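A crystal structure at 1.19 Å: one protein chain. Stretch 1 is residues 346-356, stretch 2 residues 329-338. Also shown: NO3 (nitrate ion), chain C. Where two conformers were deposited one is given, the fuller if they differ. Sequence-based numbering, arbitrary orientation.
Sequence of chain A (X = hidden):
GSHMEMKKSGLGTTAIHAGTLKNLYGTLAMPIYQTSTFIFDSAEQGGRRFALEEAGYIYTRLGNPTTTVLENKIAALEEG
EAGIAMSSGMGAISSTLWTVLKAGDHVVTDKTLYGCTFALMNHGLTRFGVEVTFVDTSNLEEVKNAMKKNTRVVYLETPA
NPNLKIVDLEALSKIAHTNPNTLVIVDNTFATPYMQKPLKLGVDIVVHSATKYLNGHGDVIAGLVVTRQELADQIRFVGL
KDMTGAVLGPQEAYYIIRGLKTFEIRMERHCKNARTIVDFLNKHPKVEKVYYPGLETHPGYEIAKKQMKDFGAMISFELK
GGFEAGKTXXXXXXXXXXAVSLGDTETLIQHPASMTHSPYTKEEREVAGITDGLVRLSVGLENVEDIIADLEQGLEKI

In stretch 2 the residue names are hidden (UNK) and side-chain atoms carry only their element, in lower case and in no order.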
# COMPACT_ATOMS: atom_id res chain seq x y z
N GLU A 346 16.06 -13.43 -2.06
CA GLU A 346 17.18 -13.67 -1.14
C GLU A 346 17.30 -15.16 -0.87
O GLU A 346 16.29 -15.84 -0.66
CB GLU A 346 16.96 -13.01 0.24
CG GLU A 346 16.78 -11.50 0.21
CD GLU A 346 15.34 -11.06 0.10
OE1 GLU A 346 14.45 -11.91 -0.09
OE2 GLU A 346 15.14 -9.84 0.21
N THR A 347 18.53 -15.66 -0.78
CA THR A 347 18.77 -17.07 -0.45
C THR A 347 18.38 -17.31 1.01
O THR A 347 18.79 -16.55 1.90
CB THR A 347 20.23 -17.44 -0.69
OG1 THR A 347 20.50 -17.39 -2.09
CG2 THR A 347 20.57 -18.83 -0.22
N LEU A 348 17.59 -18.36 1.24
CA LEU A 348 17.15 -18.74 2.58
C LEU A 348 17.67 -20.13 2.90
O LEU A 348 17.82 -20.97 2.01
CB LEU A 348 15.63 -18.74 2.69
CG LEU A 348 14.90 -17.47 2.27
CD1 LEU A 348 13.41 -17.64 2.45
CD2 LEU A 348 15.40 -16.25 3.04
N ILE A 349 17.88 -20.38 4.18
CA ILE A 349 18.44 -21.67 4.61
C ILE A 349 17.88 -22.04 5.98
O ILE A 349 17.60 -21.17 6.81
CB ILE A 349 19.98 -21.61 4.59
CG1 ILE A 349 20.62 -23.00 4.66
CG2 ILE A 349 20.53 -20.70 5.67
CD1 ILE A 349 22.12 -22.98 4.46
N GLN A 350 17.68 -23.34 6.19
CA GLN A 350 17.20 -23.86 7.47
C GLN A 350 17.83 -25.22 7.75
O GLN A 350 18.16 -25.96 6.82
CB GLN A 350 15.68 -23.98 7.47
CG GLN A 350 15.07 -24.70 6.28
CD GLN A 350 13.58 -24.87 6.45
OE1 GLN A 350 13.14 -25.85 7.03
NE2 GLN A 350 12.80 -23.92 5.94
N HIS A 351 17.95 -25.54 9.04
CA HIS A 351 18.48 -26.82 9.53
C HIS A 351 17.34 -27.42 10.35
O HIS A 351 17.20 -27.07 11.53
CB HIS A 351 19.73 -26.56 10.36
CG HIS A 351 20.28 -27.78 11.02
ND1 HIS A 351 20.58 -27.82 12.37
CD2 HIS A 351 20.61 -28.99 10.51
CE1 HIS A 351 21.07 -29.02 12.65
NE2 HIS A 351 21.10 -29.74 11.55
N PRO A 352 16.49 -28.25 9.73
CA PRO A 352 15.27 -28.65 10.43
C PRO A 352 15.48 -29.28 11.81
O PRO A 352 14.69 -29.02 12.73
CB PRO A 352 14.61 -29.63 9.47
CG PRO A 352 15.08 -29.22 8.13
CD PRO A 352 16.44 -28.64 8.31
N ALA A 353 16.55 -30.06 11.99
CA ALA A 353 16.75 -30.75 13.27
C ALA A 353 16.89 -29.79 14.44
O ALA A 353 16.44 -30.12 15.54
CB ALA A 353 17.96 -31.69 13.20
N SER A 354 17.50 -28.62 14.24
CA SER A 354 17.66 -27.64 15.30
C SER A 354 16.64 -26.51 15.27
O SER A 354 16.59 -25.73 16.22
CB SER A 354 19.06 -27.02 15.25
OG SER A 354 19.22 -26.20 14.10
N MET A 355 15.85 -26.41 14.20
CA MET A 355 14.99 -25.24 13.98
C MET A 355 13.52 -25.68 14.00
O MET A 355 12.93 -25.77 15.08
CB MET A 355 15.43 -24.51 12.69
CG MET A 355 16.81 -23.91 12.89
SD MET A 355 17.54 -23.16 11.43
CE MET A 355 16.40 -21.83 11.08
N THR A 356 12.95 -26.03 12.85
CA THR A 356 11.54 -26.37 12.78
C THR A 356 11.18 -27.58 13.65
O THR A 356 10.06 -27.65 14.17
CB THR A 356 11.09 -26.68 11.34
OG1 THR A 356 11.98 -27.64 10.78
CG2 THR A 356 11.12 -25.44 10.48
N UNK A 329 27.42 -24.46 10.55
CA UNK A 329 27.31 -23.91 9.21
C UNK A 329 26.39 -22.69 9.20
O UNK A 329 26.81 -21.60 8.82
c UNK A 329 26.49 -24.40 6.80
c UNK A 329 27.75 -23.85 6.16
c UNK A 329 25.84 -25.45 5.92
c UNK A 329 26.77 -24.95 8.21
N UNK A 330 25.16 -22.88 9.65
CA UNK A 330 24.17 -21.80 9.55
C UNK A 330 24.56 -20.59 10.37
O UNK A 330 24.41 -19.46 9.91
c UNK A 330 20.57 -23.12 9.20
c UNK A 330 21.98 -22.82 8.75
c UNK A 330 22.60 -24.06 8.12
c UNK A 330 22.78 -22.28 9.93
N UNK A 331 25.08 -20.82 11.57
CA UNK A 331 25.46 -19.70 12.45
C UNK A 331 26.61 -18.85 11.92
O UNK A 331 26.80 -17.72 12.38
n UNK A 331 24.68 -21.41 15.66
c UNK A 331 24.51 -20.66 14.58
o UNK A 331 23.39 -20.36 14.16
c UNK A 331 25.75 -20.20 13.86
N UNK A 332 27.37 -19.36 10.96
CA UNK A 332 28.48 -18.63 10.35
C UNK A 332 28.16 -17.97 9.01
O UNK A 332 29.00 -17.25 8.47
n UNK A 332 30.21 -20.76 12.22
c UNK A 332 30.45 -19.69 11.49
c UNK A 332 29.69 -19.55 10.20
o UNK A 332 31.24 -18.81 11.82
N UNK A 333 26.96 -18.21 8.46
CA UNK A 333 26.62 -17.63 7.15
C UNK A 333 26.30 -16.15 7.29
O UNK A 333 25.68 -15.74 8.26
c UNK A 333 26.93 -19.98 5.19
c UNK A 333 24.56 -20.62 5.72
c UNK A 333 25.48 -18.40 6.50
c UNK A 333 25.80 -19.87 6.19
N UNK A 334 26.76 -15.38 6.32
CA UNK A 334 26.59 -13.93 6.28
C UNK A 334 25.68 -13.42 5.17
O UNK A 334 25.18 -12.29 5.27
c UNK A 334 28.98 -13.62 7.22
c UNK A 334 29.57 -13.43 9.68
c UNK A 334 28.47 -13.34 8.62
n UNK A 334 30.07 -14.81 9.86
c UNK A 334 27.95 -13.24 6.15
N UNK A 335 25.47 -14.22 4.13
CA UNK A 335 24.65 -13.81 2.99
C UNK A 335 23.33 -14.57 3.02
O UNK A 335 22.26 -13.95 2.95
c UNK A 335 25.53 -13.89 -0.81
c UNK A 335 24.70 -13.55 0.41
c UNK A 335 24.42 -12.06 0.50
c UNK A 335 25.40 -14.04 1.68
N UNK A 336 23.38 -15.90 3.12
CA UNK A 336 22.19 -16.71 3.26
C UNK A 336 21.49 -16.34 4.56
O UNK A 336 22.16 -16.16 5.59
c UNK A 336 22.58 -18.18 3.33
s UNK A 336 23.54 -18.82 1.93
N UNK A 337 20.16 -16.25 4.53
CA UNK A 337 19.39 -15.85 5.70
C UNK A 337 18.72 -17.05 6.34
O UNK A 337 18.16 -17.90 5.65
c UNK A 337 18.32 -14.84 5.30
o UNK A 337 18.90 -13.62 4.83
N UNK A 338 18.73 -17.07 7.68
CA UNK A 338 18.16 -18.16 8.46
C UNK A 338 16.66 -17.89 8.61
O UNK A 338 16.28 -16.95 9.32
c UNK A 338 20.37 -18.22 9.86
c UNK A 338 18.84 -18.25 9.83
c UNK A 338 20.91 -19.23 8.86
c UNK A 338 20.90 -18.48 11.26
N NO3 C . 8.98 -23.92 4.36
O1 NO3 C . 8.87 -23.26 3.34
O2 NO3 C . 8.37 -25.03 4.44
O3 NO3 C . 9.68 -23.50 5.32
O HOH W 1 19.64 -13.92 2.24

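Position 329 has four side-chain carbons, forked at the second. It lies in a helix that begins earlier in the chain. CA to CB points toward stretch 1, but no side-chain atom comes within contact distance. The fork after one methylene identifies Leu329.

Position 330 again has four carbons forked at the second. One branch end packs on CD1 of Ile349. The other meets the backbone and CB of His351, and also SD of Met355. Apolar atoms and the fork give Leu330. Leu330 CD1 is 3.8 Å from Ile349 CD1; its CD2 is 3.6 Å from His351 N and 3.8 Å from Met355 SD.

Position 331 has two carbons, the second carrying one oxygen and one nitrogen. This is a short amide, Asn331. It is out of reach of stretch 1, and its amide is hydrogen-bonded elsewhere in the structure.

Position 332 has the same atoms and is also out of reach. It is Asn332. Its backbone N donates to Leu329 O at 3.1 Å.

Position 333 has four carbons forked at the second. One branch end touches CD1 of Ile349. It is Leu333, and the contact is Leu333 CD1 to Ile349 CD1 at 3.6 Å.

Position 334 has four carbons in a row ending in nitrogen. This is Lys334. It is exposed and does not reach stretch 1. Its NZ donates to Asn332 O at 3.0 Å, so the chain folds back on its own stretch.

Position 335 has four carbons forked at the second, hence Leu335. Its CA-to-CB bond points sideways, and the side chain stays clear of stretch 1. Its backbone O accepts from water 1 at 2.7 Å.

Position 336 has one carbon and then one sulfur. The sulfur lies 3.7 Å from CG2 of Thr347. This is Cys336, whose CB is also 4.0 Å from CG2 of Ile349.

Position 337 has one carbon and then one oxygen. The carbon is 4.0 Å from CD2 of Leu348. An unbranched hydroxyl side chain means Ser337. Its OG donates to water 1 at 2.7 Å. The water in turn donates to Thr347 O at 2.8 Å, so it bridges the two stretches.

Position 338 has four carbons forked at the second. One branch end packs on Ile349. It is Leu338, with CD2 3.5 Å from Ile349 CG2.

The contact is a short parallel strand pairing with an apolar cluster beside it. Ser337 N donates to Thr347 O at 3.0 Å, and Ile349 N donates to Ser337 O at 2.9 Å. Ser337 thus uses both backbone groups to fix the register, with Leu348 opposite it. A CA-H...O contact from Leu348 CA to Ser337 O, 3.3 Å, adds to the pairing. Ile349 and Leu338 share one face of the sheet. There Ile349 packs against Leu330, Leu333, Cys336 and Leu338, linking the helical residue Leu330 and the loop residues Leu333 and Cys336 to the paired strands. Together the stretches bury 483 Å², counting both sides.

Stretch 2 (329-338) LLNNLKLCSL
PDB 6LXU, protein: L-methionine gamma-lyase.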